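Local coordinates for copper-containing nitrite reductase (Thermus scotoductus, PDB 6HBE), which probably reduces nitrite to nitric oxide as a copper-containing homotrimer, drawing electrons from a cytochrome c-type donor, at residues Gly52-Val57 with Ile289-Ala294; Phe131-Val136 with Lys155-Gln160; Arg150-Lys155 with Tyr199-Phe204. All coordinates share one frame; numbering follows the deposited sequence.

Interaction 1. Residues Gly52-Val57 with Ile289-Ala294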
ATOM      1  N   GLY C  52      19.680  -2.609 -14.714  1.00 21.36           N
ATOM      2  CA  GLY C  52      21.033  -2.548 -15.239  1.00 23.20           C
ATOM      3  C   GLY C  52      21.660  -3.913 -15.568  1.00 23.47           C
ATOM      4  O   GLY C  52      20.978  -4.940 -15.505  1.00 23.68           O
ATOM      5  N   PRO C  53      22.952  -3.926 -15.921  1.00 23.09           N
ATOM      6  CA  PRO C  53      23.681  -5.157 -16.211  1.00 25.66           C
ATOM      7  C   PRO C  53      23.521  -6.209 -15.134  1.00 23.14           C
ATOM      8  O   PRO C  53      23.620  -5.883 -13.968  1.00 23.90           O
ATOM      9  CB  PRO C  53      25.152  -4.676 -16.266  1.00 25.25           C
ATOM     10  CG  PRO C  53      25.020  -3.296 -16.794  1.00 24.03           C
ATOM     11  CD  PRO C  53      23.847  -2.755 -16.017  1.00 23.71           C
ATOM     12  N   MET C  54      23.246  -7.436 -15.526  1.00 21.77           N
ATOM     13  CA  MET C  54      23.123  -8.553 -14.594  1.00 22.64           C
ATOM     14  C   MET C  54      24.477  -9.190 -14.407  1.00 23.52           C
ATOM     15  O   MET C  54      25.116  -9.553 -15.407  1.00 23.36           O
ATOM     16  CB  MET C  54      22.118  -9.598 -15.130  1.00 22.85           C
ATOM     17  CG  MET C  54      21.936 -10.794 -14.194  1.00 24.76           C
ATOM     18  SD  MET C  54      20.799 -12.064 -14.826  1.00 26.32           S
ATOM     19  CE  MET C  54      21.849 -12.905 -16.017  1.00 28.29           C
ATOM     20  N   LEU C  55      24.901  -9.364 -13.144  1.00 23.35           N
ATOM     21  CA  LEU C  55      26.192  -9.964 -12.790  1.00 24.11           C
ATOM     22  C   LEU C  55      25.982 -11.330 -12.197  1.00 25.43           C
ATOM     23  O   LEU C  55      25.113 -11.497 -11.341  1.00 24.26           O
ATOM     24  CB  LEU C  55      26.928  -9.075 -11.772  1.00 26.60           C
ATOM     25  CG  LEU C  55      26.790  -7.560 -11.937  1.00 27.97           C
ATOM     26  CD1 LEU C  55      27.563  -6.818 -10.832  1.00 30.17           C
ATOM     27  CD2 LEU C  55      27.215  -7.073 -13.314  1.00 27.83           C
ATOM     28  N   VAL C  56      26.736 -12.335 -12.659  1.00 24.48           N
ATOM     29  CA  VAL C  56      26.632 -13.691 -12.128  1.00 25.06           C
ATOM     30  C   VAL C  56      28.029 -14.198 -11.778  1.00 26.84           C
ATOM     31  O   VAL C  56      28.927 -14.175 -12.628  1.00 27.81           O
ATOM     32  CB  VAL C  56      25.993 -14.662 -13.154  1.00 26.28           C
ATOM     33  CG1 VAL C  56      25.924 -16.078 -12.590  1.00 27.37           C
ATOM     34  CG2 VAL C  56      24.610 -14.174 -13.560  1.00 26.81           C
ATOM     35  N   VAL C  57      28.192 -14.656 -10.541  1.00 25.71           N
ATOM     36  CA  VAL C  57      29.438 -15.228 -10.045  1.00 25.82           C
ATOM     37  C   VAL C  57      29.145 -16.503  -9.290  1.00 26.53           C
ATOM     38  O   VAL C  57      27.971 -16.869  -9.093  1.00 24.85           O
ATOM     39  CB  VAL C  57      30.230 -14.234  -9.153  1.00 25.86           C
ATOM     40  CG1 VAL C  57      30.407 -12.895  -9.869  1.00 25.69           C
ATOM     41  CG2 VAL C  57      29.561 -14.039  -7.786  1.00 26.71           C
ATOM     42  N   ILE C 289      16.322 -21.456 -26.443  1.00 31.26           N
ATOM     43  CA  ILE C 289      16.769 -20.075 -26.616  1.00 30.27           C
ATOM     44  C   ILE C 289      17.850 -19.729 -25.604  1.00 30.09           C
ATOM     45  O   ILE C 289      18.048 -20.466 -24.628  1.00 28.99           O
ATOM     46  CB  ILE C 289      15.615 -19.072 -26.533  1.00 32.94           C
ATOM     47  CG1 ILE C 289      14.939 -19.079 -25.136  1.00 35.11           C
ATOM     48  CG2 ILE C 289      14.632 -19.342 -27.662  1.00 33.22           C
ATOM     49  CD1 ILE C 289      14.363 -17.717 -24.785  1.00 37.46           C
ATOM     50  N   PRO C 290      18.561 -18.619 -25.834  1.00 31.43           N
ATOM     51  CA  PRO C 290      19.507 -18.185 -24.795  1.00 33.12           C
ATOM     52  C   PRO C 290      18.785 -17.753 -23.499  1.00 29.53           C
ATOM     53  O   PRO C 290      17.624 -17.319 -23.552  1.00 26.22           O
ATOM     54  CB  PRO C 290      20.208 -16.977 -25.427  1.00 33.55           C
ATOM     55  CG  PRO C 290      19.794 -16.945 -26.864  1.00 35.78           C
ATOM     56  CD  PRO C 290      18.505 -17.670 -26.968  1.00 31.80           C
ATOM     57  N   GLU C 291      19.473 -17.888 -22.370  1.00 30.33           N
ATOM     58  CA  GLU C 291      18.915 -17.529 -21.062  1.00 28.62           C
ATOM     59  C   GLU C 291      18.315 -16.120 -21.027  1.00 25.07           C
ATOM     60  O   GLU C 291      18.828 -15.178 -21.643  1.00 24.21           O
ATOM     61  CB  GLU C 291      19.941 -17.727 -19.952  1.00 32.24           C
ATOM     62  CG  GLU C 291      21.140 -16.813 -20.018  1.00 37.03           C
ATOM     63  CD  GLU C 291      22.122 -17.003 -18.868  1.00 37.82           C
ATOM     64  OE1 GLU C 291      22.174 -18.100 -18.281  1.00 34.43           O
ATOM     65  OE2 GLU C 291      22.825 -16.019 -18.558  1.00 40.27           O
ATOM     66  N   VAL C 292      17.230 -15.977 -20.283  1.00 23.07           N
ATOM     67  CA  VAL C 292      16.529 -14.691 -20.156  1.00 23.20           C
ATOM     68  C   VAL C 292      17.268 -13.922 -19.060  1.00 22.43           C
ATOM     69  O   VAL C 292      17.273 -14.353 -17.902  1.00 22.94           O
ATOM     70  CB  VAL C 292      15.045 -14.890 -19.818  1.00 24.67           C
ATOM     71  CG1 VAL C 292      14.340 -13.547 -19.544  1.00 25.85           C
ATOM     72  CG2 VAL C 292      14.351 -15.596 -20.980  1.00 24.93           C
ATOM     73  N   ARG C 293      17.934 -12.840 -19.450  1.00 20.52           N
ATOM     74  CA  ARG C 293      18.705 -11.991 -18.527  1.00 21.58           C
ATOM     75  C   ARG C 293      17.808 -10.898 -17.883  1.00 21.88           C
ATOM     76  O   ARG C 293      16.892 -10.317 -18.534  1.00 21.25           O
ATOM     77  CB  ARG C 293      19.877 -11.322 -19.275  1.00 23.37           C
ATOM     78  CG  ARG C 293      20.827 -12.296 -19.980  1.00 24.18           C
ATOM     79  CD  ARG C 293      21.850 -11.586 -20.868  1.00 26.55           C
ATOM     80  NE  ARG C 293      22.744 -10.773 -20.054  1.00 26.81           N
ATOM     81  CZ  ARG C 293      23.722 -11.222 -19.269  1.00 30.88           C
ATOM     82  NH1 ARG C 293      24.058 -12.500 -19.222  1.00 31.69           N
ATOM     83  NH2 ARG C 293      24.419 -10.339 -18.550  1.00 34.44           N
ATOM     84  N   ALA C 294      18.154 -10.522 -16.658  1.00 22.44           N
ATOM     85  CA  ALA C 294      17.356  -9.547 -15.904  1.00 21.22           C
ATOM     86  C   ALA C 294      17.839  -8.140 -16.195  1.00 22.01           C
ATOM     87  O   ALA C 294      18.332  -7.443 -15.288  1.00 20.50           O
ATOM     88  CB  ALA C 294      17.419  -9.855 -14.437  1.00 22.56           C
TER
HETATM   89  O   HOH W   1      20.379  -6.731 -13.495  1.00 19.19           O
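A single methionine side chain from the segment leading into strand 55-58 packs here against an irregular segment from far along the chain, in the layer between the first two cupredoxin domains. Met54 carries the contact. Its CG stands anti to the backbone N (chi1 -180°), the chain runs straight on to SD, and the bend at chi3 (78°) carries CE over the Arg293 guanidinium. SD meets the backbone N-H of Ala294 almost head-on, a weak hydrogen bond of 3.6 Å from Ala294 N to Met54 SD, while Ala294 CB packs on the same sulfur at 4.1 Å. Beyond the sulfur, CE lies over one guanidinium face, off its centre, 3.9 Å from Arg293 NH1. The bent Arg293 chain crosses Met54 obliquely; its NH2 is held by a salt bridge to Glu295, whose carboxylate also accepts from Met54 N, and a long ion pair joins NH1 to Glu291 OE2. At the Gly52 end, one water donates to both Gly52 O and Ala294 O, 2.8 Å from each, bridging two carbonyl oxygens that lie 3.6 Å apart. Strand 131-137 flanks Gly52-Val57 through backbone hydrogen bonds, Phe24 of strand 21-36 touches Leu55 on the side away from Met54, and Tyr157 of strand 154-163 packs on Met54, Glu291 and Ala294.

Interaction 2. Residues Phe131-Val136 with Lys155-Gln160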
ATOM      1  N   PHE C 131      19.054   0.381 -10.601  1.00 21.56           N
ATOM      2  CA  PHE C 131      19.102  -0.894  -9.865  1.00 20.38           C
ATOM      3  C   PHE C 131      19.386  -2.062 -10.798  1.00 20.39           C
ATOM      4  O   PHE C 131      19.218  -1.918 -12.010  1.00 20.64           O
ATOM      5  CB  PHE C 131      17.769  -1.156  -9.115  1.00 20.63           C
ATOM      6  CG  PHE C 131      16.549  -0.859  -9.935  1.00 19.76           C
ATOM      7  CD1 PHE C 131      16.140  -1.719 -10.951  1.00 20.73           C
ATOM      8  CD2 PHE C 131      15.829   0.293  -9.719  1.00 20.47           C
ATOM      9  CE1 PHE C 131      15.030  -1.425 -11.733  1.00 19.80           C
ATOM     10  CE2 PHE C 131      14.717   0.589 -10.483  1.00 21.00           C
ATOM     11  CZ  PHE C 131      14.316  -0.279 -11.504  1.00 20.88           C
ATOM     12  N   GLY C 132      19.820  -3.191 -10.220  1.00 18.91           N
ATOM     13  CA  GLY C 132      20.020  -4.443 -10.943  1.00 19.49           C
ATOM     14  C   GLY C 132      20.229  -5.635 -10.024  1.00 20.09           C
ATOM     15  O   GLY C 132      20.042  -5.521  -8.803  1.00 20.92           O
ATOM     16  N   MET C 133      20.596  -6.779 -10.607  1.00 18.91           N
ATOM     17  CA  MET C 133      20.794  -8.054  -9.899  1.00 20.01           C
ATOM     18  C   MET C 133      22.240  -8.570  -9.964  1.00 22.02           C
ATOM     19  O   MET C 133      22.874  -8.530 -11.030  1.00 22.83           O
ATOM     20  CB  MET C 133      19.857  -9.127 -10.525  1.00 21.51           C
ATOM     21  CG  MET C 133      19.961 -10.573 -10.004  1.00 21.74           C
ATOM     22  SD  MET C 133      18.997 -11.807 -10.957  1.00 22.18           S
ATOM     23  CE  MET C 133      17.297 -11.226 -10.758  1.00 23.51           C
ATOM     24  N   ILE C 134      22.719  -9.128  -8.843  1.00 21.17           N
ATOM     25  CA  ILE C 134      23.926  -9.955  -8.808  1.00 21.89           C
ATOM     26  C   ILE C 134      23.551 -11.281  -8.182  1.00 21.39           C
ATOM     27  O   ILE C 134      22.942 -11.313  -7.096  1.00 20.71           O
ATOM     28  CB  ILE C 134      25.179  -9.312  -8.114  1.00 23.10           C
ATOM     29  CG1 ILE C 134      26.337 -10.344  -8.005  1.00 24.58           C
ATOM     30  CG2 ILE C 134      24.868  -8.775  -6.732  1.00 25.32           C
ATOM     31  CD1 ILE C 134      27.683  -9.734  -7.683  1.00 26.31           C
ATOM     32  N   VAL C 135      23.861 -12.360  -8.909  1.00 21.15           N
ATOM     33  CA  VAL C 135      23.628 -13.730  -8.490  1.00 22.21           C
ATOM     34  C   VAL C 135      24.938 -14.392  -8.062  1.00 23.62           C
ATOM     35  O   VAL C 135      25.953 -14.307  -8.791  1.00 24.12           O
ATOM     36  CB  VAL C 135      23.031 -14.596  -9.633  1.00 23.01           C
ATOM     37  CG1 VAL C 135      22.798 -16.027  -9.180  1.00 23.30           C
ATOM     38  CG2 VAL C 135      21.727 -13.989 -10.150  1.00 25.14           C
ATOM     39  N   VAL C 136      24.879 -15.064  -6.920  1.00 22.69           N
ATOM     40  CA  VAL C 136      25.967 -15.886  -6.362  1.00 23.80           C
ATOM     41  C   VAL C 136      25.509 -17.337  -6.325  1.00 22.33           C
ATOM     42  O   VAL C 136      24.728 -17.741  -5.473  1.00 21.53           O
ATOM     43  CB  VAL C 136      26.402 -15.402  -4.949  1.00 24.42           C
ATOM     44  CG1 VAL C 136      27.585 -16.219  -4.424  1.00 23.49           C
ATOM     45  CG2 VAL C 136      26.771 -13.933  -4.967  1.00 23.99           C
ATOM     46  N   LYS C 155      17.354 -21.361 -17.630  1.00 26.37           N
ATOM     47  CA  LYS C 155      17.377 -20.403 -16.505  1.00 25.69           C
ATOM     48  C   LYS C 155      16.708 -19.109 -16.939  1.00 25.41           C
ATOM     49  O   LYS C 155      16.975 -18.603 -18.032  1.00 26.01           O
ATOM     50  CB  LYS C 155      18.810 -20.133 -16.071  1.00 25.37           C
ATOM     51  CG  LYS C 155      19.496 -21.345 -15.446  1.00 26.26           C
ATOM     52  CD  LYS C 155      20.948 -21.012 -15.118  1.00 28.43           C
ATOM     53  CE  LYS C 155      21.590 -22.098 -14.250  1.00 30.10           C
ATOM     54  NZ  LYS C 155      22.996 -21.743 -13.919  1.00 32.04           N
ATOM     55  N   LEU C 156      15.861 -18.566 -16.059  1.00 23.41           N
ATOM     56  CA  LEU C 156      15.123 -17.343 -16.309  1.00 22.76           C
ATOM     57  C   LEU C 156      15.454 -16.401 -15.135  1.00 22.57           C
ATOM     58  O   LEU C 156      15.230 -16.773 -13.984  1.00 22.28           O
ATOM     59  CB  LEU C 156      13.631 -17.618 -16.333  1.00 25.85           C
ATOM     60  CG  LEU C 156      13.105 -18.637 -17.360  1.00 29.02           C
ATOM     61  CD1 LEU C 156      11.604 -18.760 -17.209  1.00 32.94           C
ATOM     62  CD2 LEU C 156      13.440 -18.218 -18.787  1.00 30.51           C
ATOM     63  N   TYR C 157      15.997 -15.229 -15.449  1.00 20.81           N
ATOM     64  CA  TYR C 157      16.347 -14.194 -14.458  1.00 20.17           C
ATOM     65  C   TYR C 157      15.378 -13.025 -14.621  1.00 20.24           C
ATOM     66  O   TYR C 157      15.293 -12.415 -15.719  1.00 21.04           O
ATOM     67  CB  TYR C 157      17.794 -13.756 -14.635  1.00 20.93           C
ATOM     68  CG  TYR C 157      18.862 -14.852 -14.495  1.00 21.64           C
ATOM     69  CD1 TYR C 157      19.295 -15.576 -15.613  1.00 23.83           C
ATOM     70  CD2 TYR C 157      19.512 -15.078 -13.305  1.00 21.25           C
ATOM     71  CE1 TYR C 157      20.304 -16.525 -15.532  1.00 23.25           C
ATOM     72  CE2 TYR C 157      20.533 -16.014 -13.209  1.00 22.28           C
ATOM     73  CZ  TYR C 157      20.919 -16.750 -14.344  1.00 24.83           C
ATOM     74  OH  TYR C 157      21.920 -17.703 -14.286  1.00 26.22           O
ATOM     75  N   ILE C 158      14.629 -12.720 -13.550  1.00 19.83           N
ATOM     76  CA  ILE C 158      13.527 -11.744 -13.616  1.00 20.28           C
ATOM     77  C   ILE C 158      13.606 -10.690 -12.484  1.00 19.53           C
ATOM     78  O   ILE C 158      13.635 -11.060 -11.313  1.00 19.54           O
ATOM     79  CB  ILE C 158      12.154 -12.473 -13.454  1.00 21.52           C
ATOM     80  CG1 ILE C 158      11.948 -13.574 -14.517  1.00 24.79           C
ATOM     81  CG2 ILE C 158      10.995 -11.469 -13.522  1.00 21.58           C
ATOM     82  CD1 ILE C 158      11.586 -13.037 -15.880  1.00 26.34           C
ATOM     83  N   ILE C 159      13.568  -9.407 -12.839  1.00 18.71           N
ATOM     84  CA  ILE C 159      13.355  -8.316 -11.868  1.00 18.45           C
ATOM     85  C   ILE C 159      11.970  -7.750 -12.072  1.00 17.93           C
ATOM     86  O   ILE C 159      11.573  -7.519 -13.221  1.00 19.25           O
ATOM     87  CB  ILE C 159      14.408  -7.191 -12.007  1.00 18.90           C
ATOM     88  CG1 ILE C 159      15.710  -7.634 -11.321  1.00 19.89           C
ATOM     89  CG2 ILE C 159      13.920  -5.871 -11.427  1.00 20.18           C
ATOM     90  CD1 ILE C 159      16.921  -6.744 -11.583  1.00 21.58           C
ATOM     91  N   GLN C 160      11.256  -7.557 -10.962  1.00 17.29           N
ATOM     92  CA  GLN C 160      10.066  -6.731 -10.914  1.00 17.45           C
ATOM     93  C   GLN C 160      10.398  -5.343 -10.397  1.00 17.65           C
ATOM     94  O   GLN C 160      11.037  -5.229  -9.362  1.00 16.76           O
ATOM     95  CB  GLN C 160       8.978  -7.380 -10.027  1.00 17.29           C
ATOM     96  CG  GLN C 160       7.662  -6.600 -10.057  1.00 17.80           C
ATOM     97  CD  GLN C 160       6.557  -7.253  -9.221  1.00 18.06           C
ATOM     98  OE1 GLN C 160       6.301  -8.473  -9.306  1.00 17.68           O
ATOM     99  NE2 GLN C 160       5.912  -6.443  -8.377  1.00 17.70           N
TER
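Met133 sends CG anti to its backbone N (chi1 176°), runs extended to SD, then bends at chi3 (-62°), so that sulfur and methyl drop onto strand 154-163 at different points. Tyr157, with CG anti to the carbonyl carbon, swings its ring toward Met133 and Val135. Met133 SD comes up obliquely at the CD2 corner of Tyr157, 4.1 Å from that atom and 5.4 Å from the ring centroid, a Met-aromatic contact in which the two side chains cross at about a right angle. Val135 adds its CG2 branch, set beside its own backbone N, which reaches Tyr157 CE2 at 3.9 Å. Past the sulfur, Met133 CE points at the backbone, 3.7 Å from Ile158 O, and lies next to Ile159 CG1. Ile159 runs the other way: its chain slides past Met133, and its CD1 tip packs 3.9 Å from Met133 CB and against the face of the peptide joining Gly132 to Met133, 3.8 Å from Gly132 C. The axes of segments 131-136 and 155-160 approach to 8.3 Å, their N-to-C directions 146° apart, roughly antiparallel; they belong to different sheets that face each other where the two cupredoxin domains meet. Tyr203 stacks on the Tyr157 ring, and Asn181 bonds Ile159 N and Tyr157 O of strand 154-163. No hydrogen bond joins the two segments, so the interface rests on dispersion between buried methyls, a thioether and an aromatic ring.

Interaction 3. Residues Arg150-Lys155 with Tyr199-Phe204; sequences RGPDLK and YLRIYF
Parallel strand pairing in the second cupredoxin domain starts here, where the run-in to strand 154-163 meets strand 199-208. Tyr199 is gripped at both backbone poles by Asp153: Asp153 N donates to Tyr199 O (2.9 Å), and Tyr199 N returns a straighter bond to Asp153 OD2 (2.9 Å, 166°) along the anti lone pair. Arg150 NH1 bonds the same oxygen from above the carboxylate plane, a salt bridge that should favour the ionised acid. The parallel register continues, Leu154 beside Leu200 and Lys155 beside Arg201, with Arg201 N bonded to Leu154 O at 3.2 Å; these are inner strands of a mixed sheet in a Greek-key sandwich. Pro152 lies across two neighbouring flat groups. Its CA makes a CH-pi contact over the Tyr199 ring, 3.9 Å from the centroid, and its CG sits 3.5 Å above the centre of the Arg201 guanidinium. Bonds near the guanidinium plane fix its rotation: NE and NH2 clasp Tyr203 OH side-on, NH1 reaches Tyr199 OH; NH1 also salt-bridges Glu145. Glu137 and Glu252 take the hydroxyls of Tyr203 and Tyr199. Extended Lys155 runs alongside Arg201, NZ 3.8 Å from Arg201 NH2; a long, weak Arg201-Glu137 ion pair may ease this like-charge approach.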
ATOM      1  N   ARG C 150      21.280 -33.356 -13.189  1.00 38.25           N
ATOM      2  CA  ARG C 150      21.617 -32.424 -14.267  1.00 38.29           C
ATOM      3  C   ARG C 150      21.097 -31.035 -13.954  1.00 36.97           C
ATOM      4  O   ARG C 150      20.187 -30.886 -13.127  1.00 35.11           O
ATOM      5  CB  ARG C 150      21.019 -32.863 -15.599  1.00 40.12           C
ATOM      6  CG  ARG C 150      19.499 -32.868 -15.626  1.00 45.05           C
ATOM      7  CD  ARG C 150      18.959 -33.638 -16.812  1.00 47.12           C
ATOM      8  NE  ARG C 150      17.532 -33.933 -16.662  1.00 49.83           N
ATOM      9  CZ  ARG C 150      16.532 -33.100 -16.949  1.00 47.49           C
ATOM     10  NH1 ARG C 150      16.755 -31.858 -17.389  1.00 48.64           N
ATOM     11  NH2 ARG C 150      15.289 -33.519 -16.775  1.00 47.73           N
ATOM     12  N   GLY C 151      21.655 -30.054 -14.653  1.00 33.06           N
ATOM     13  CA  GLY C 151      21.284 -28.662 -14.473  1.00 34.90           C
ATOM     14  C   GLY C 151      20.030 -28.296 -15.234  1.00 34.02           C
ATOM     15  O   GLY C 151      19.478 -29.121 -15.970  1.00 35.01           O
ATOM     16  N   PRO C 152      19.549 -27.057 -15.046  1.00 32.12           N
ATOM     17  CA  PRO C 152      18.288 -26.654 -15.660  1.00 29.77           C
ATOM     18  C   PRO C 152      18.321 -26.742 -17.171  1.00 30.79           C
ATOM     19  O   PRO C 152      19.364 -26.483 -17.763  1.00 28.20           O
ATOM     20  CB  PRO C 152      18.142 -25.181 -15.250  1.00 29.83           C
ATOM     21  CG  PRO C 152      18.958 -25.030 -14.010  1.00 31.37           C
ATOM     22  CD  PRO C 152      20.080 -26.043 -14.114  1.00 32.04           C
ATOM     23  N   ASP C 153      17.190 -27.067 -17.782  1.00 28.57           N
ATOM     24  CA  ASP C 153      17.024 -26.920 -19.216  1.00 29.79           C
ATOM     25  C   ASP C 153      16.964 -25.457 -19.660  1.00 29.83           C
ATOM     26  O   ASP C 153      17.421 -25.140 -20.735  1.00 29.30           O
ATOM     27  CB  ASP C 153      15.780 -27.689 -19.688  1.00 31.39           C
ATOM     28  CG  ASP C 153      15.898 -29.194 -19.418  1.00 33.21           C
ATOM     29  OD1 ASP C 153      16.878 -29.800 -19.884  1.00 37.69           O
ATOM     30  OD2 ASP C 153      15.058 -29.768 -18.709  1.00 31.14           O
ATOM     31  N   LEU C 154      16.401 -24.563 -18.837  1.00 27.08           N
ATOM     32  CA  LEU C 154      16.468 -23.119 -19.087  1.00 26.76           C
ATOM     33  C   LEU C 154      16.464 -22.352 -17.738  1.00 26.87           C
ATOM     34  O   LEU C 154      15.687 -22.683 -16.834  1.00 24.45           O
ATOM     35  CB  LEU C 154      15.288 -22.677 -19.952  1.00 27.74           C
ATOM     36  CG  LEU C 154      15.210 -21.235 -20.453  1.00 30.74           C
ATOM     37  CD1 LEU C 154      16.381 -20.794 -21.342  1.00 31.74           C
ATOM     38  CD2 LEU C 154      13.908 -21.062 -21.199  1.00 29.14           C
ATOM     39  N   LYS C 155      17.354 -21.361 -17.630  1.00 26.37           N
ATOM     40  CA  LYS C 155      17.377 -20.403 -16.505  1.00 25.69           C
ATOM     41  C   LYS C 155      16.708 -19.109 -16.939  1.00 25.41           C
ATOM     42  O   LYS C 155      16.975 -18.603 -18.032  1.00 26.01           O
ATOM     43  CB  LYS C 155      18.810 -20.133 -16.071  1.00 25.37           C
ATOM     44  CG  LYS C 155      19.496 -21.345 -15.446  1.00 26.26           C
ATOM     45  CD  LYS C 155      20.948 -21.012 -15.118  1.00 28.43           C
ATOM     46  CE  LYS C 155      21.590 -22.098 -14.250  1.00 30.10           C
ATOM     47  NZ  LYS C 155      22.996 -21.743 -13.919  1.00 32.04           N
ATOM     48  N   TYR C 199      12.952 -28.808 -16.978  1.00 26.76           N
ATOM     49  CA  TYR C 199      13.338 -28.324 -15.645  1.00 26.84           C
ATOM     50  C   TYR C 199      13.744 -26.841 -15.754  1.00 26.68           C
ATOM     51  O   TYR C 199      14.800 -26.513 -16.327  1.00 26.37           O
ATOM     52  CB  TYR C 199      14.456 -29.211 -15.069  1.00 26.93           C
ATOM     53  CG  TYR C 199      15.293 -28.662 -13.921  1.00 27.07           C
ATOM     54  CD1 TYR C 199      14.797 -27.702 -13.004  1.00 27.25           C
ATOM     55  CD2 TYR C 199      16.597 -29.149 -13.709  1.00 28.34           C
ATOM     56  CE1 TYR C 199      15.590 -27.219 -11.976  1.00 25.67           C
ATOM     57  CE2 TYR C 199      17.392 -28.668 -12.667  1.00 27.97           C
ATOM     58  CZ  TYR C 199      16.879 -27.723 -11.791  1.00 26.78           C
ATOM     59  OH  TYR C 199      17.687 -27.267 -10.768  1.00 28.60           O
ATOM     60  N   LEU C 200      12.885 -25.950 -15.231  1.00 25.17           N
ATOM     61  CA  LEU C 200      13.184 -24.511 -15.180  1.00 23.92           C
ATOM     62  C   LEU C 200      13.742 -24.095 -13.823  1.00 22.84           C
ATOM     63  O   LEU C 200      13.273 -24.577 -12.793  1.00 22.07           O
ATOM     64  CB  LEU C 200      11.921 -23.678 -15.482  1.00 23.37           C
ATOM     65  CG  LEU C 200      11.195 -23.958 -16.801  1.00 24.78           C
ATOM     66  CD1 LEU C 200      10.055 -22.961 -16.994  1.00 24.70           C
ATOM     67  CD2 LEU C 200      12.091 -23.922 -18.042  1.00 25.29           C
ATOM     68  N   ARG C 201      14.725 -23.188 -13.821  1.00 22.73           N
ATOM     69  CA  ARG C 201      15.149 -22.509 -12.574  1.00 23.86           C
ATOM     70  C   ARG C 201      14.990 -20.983 -12.754  1.00 23.41           C
ATOM     71  O   ARG C 201      15.540 -20.405 -13.687  1.00 23.81           O
ATOM     72  CB  ARG C 201      16.564 -22.911 -12.131  1.00 24.90           C
ATOM     73  CG  ARG C 201      16.912 -22.511 -10.678  1.00 24.87           C
ATOM     74  CD  ARG C 201      17.911 -23.482 -10.051  1.00 27.15           C
ATOM     75  NE  ARG C 201      19.280 -23.241 -10.505  1.00 28.08           N
ATOM     76  CZ  ARG C 201      20.221 -24.171 -10.751  1.00 27.03           C
ATOM     77  NH1 ARG C 201      19.992 -25.479 -10.629  1.00 26.91           N
ATOM     78  NH2 ARG C 201      21.428 -23.763 -11.123  1.00 27.66           N
ATOM     79  N   ILE C 202      14.206 -20.355 -11.860  1.00 23.68           N
ATOM     80  CA  ILE C 202      13.821 -18.937 -11.966  1.00 21.67           C
ATOM     81  C   ILE C 202      14.571 -18.212 -10.835  1.00 21.33           C
ATOM     82  O   ILE C 202      14.567 -18.669  -9.687  1.00 20.40           O
ATOM     83  CB  ILE C 202      12.288 -18.745 -11.834  1.00 23.88           C
ATOM     84  CG1 ILE C 202      11.548 -19.530 -12.938  1.00 24.04           C
ATOM     85  CG2 ILE C 202      11.898 -17.259 -11.907  1.00 23.22           C
ATOM     86  CD1 ILE C 202      10.071 -19.734 -12.666  1.00 26.49           C
ATOM     87  N   TYR C 203      15.240 -17.129 -11.177  1.00 18.43           N
ATOM     88  CA  TYR C 203      15.946 -16.267 -10.220  1.00 18.38           C
ATOM     89  C   TYR C 203      15.124 -14.971 -10.196  1.00 19.68           C
ATOM     90  O   TYR C 203      15.132 -14.220 -11.180  1.00 19.02           O
ATOM     91  CB  TYR C 203      17.379 -16.021 -10.695  1.00 19.53           C
ATOM     92  CG  TYR C 203      18.269 -17.270 -10.795  1.00 20.21           C
ATOM     93  CD1 TYR C 203      18.167 -18.149 -11.887  1.00 22.83           C
ATOM     94  CD2 TYR C 203      19.230 -17.541  -9.829  1.00 21.36           C
ATOM     95  CE1 TYR C 203      18.986 -19.273 -11.992  1.00 23.40           C
ATOM     96  CE2 TYR C 203      20.058 -18.669  -9.911  1.00 22.50           C
ATOM     97  CZ  TYR C 203      19.920 -19.540 -10.996  1.00 24.09           C
ATOM     98  OH  TYR C 203      20.727 -20.656 -11.119  1.00 23.62           O
ATOM     99  N   PHE C 204      14.415 -14.722  -9.086  1.00 19.29           N
ATOM    100  CA  PHE C 204      13.449 -13.601  -8.997  1.00 18.65           C
ATOM    101  C   PHE C 204      13.866 -12.592  -7.934  1.00 19.46           C
ATOM    102  O   PHE C 204      14.095 -12.984  -6.786  1.00 18.22           O
ATOM    103  CB  PHE C 204      12.058 -14.142  -8.650  1.00 18.76           C
ATOM    104  CG  PHE C 204      11.013 -13.057  -8.437  1.00 18.97           C
ATOM    105  CD1 PHE C 204      10.725 -12.168  -9.445  1.00 20.58           C
ATOM    106  CD2 PHE C 204      10.287 -12.980  -7.256  1.00 20.04           C
ATOM    107  CE1 PHE C 204       9.778 -11.177  -9.280  1.00 21.64           C
ATOM    108  CE2 PHE C 204       9.299 -12.006  -7.099  1.00 21.51           C
ATOM    109  CZ  PHE C 204       9.075 -11.088  -8.109  1.00 19.53           C
TER

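How the interactions relate
From the N terminus, Gly52-Val57 comes first and waits until Ile289-Ala294 to close interaction 1, a loop of more than 200 residues that encloses the other two contacts. Within it, Phe131-Val136 packs against Lys155-Gln160 in the short closure of interaction 2, while Arg150-Lys155 reaches on to Tyr199-Phe204 in interaction 3; these two loops cross and share Lys155. Strands 55-58 and 131-137 are neighbours in a first-domain sheet, strands 154-163 and 199-208 in a second-domain sheet. Interaction 3 joins two neighbouring strands of the latter, interaction 2 faces one sheet onto the other, and interaction 1 brings the loop after strand 277-282 back against the first domain.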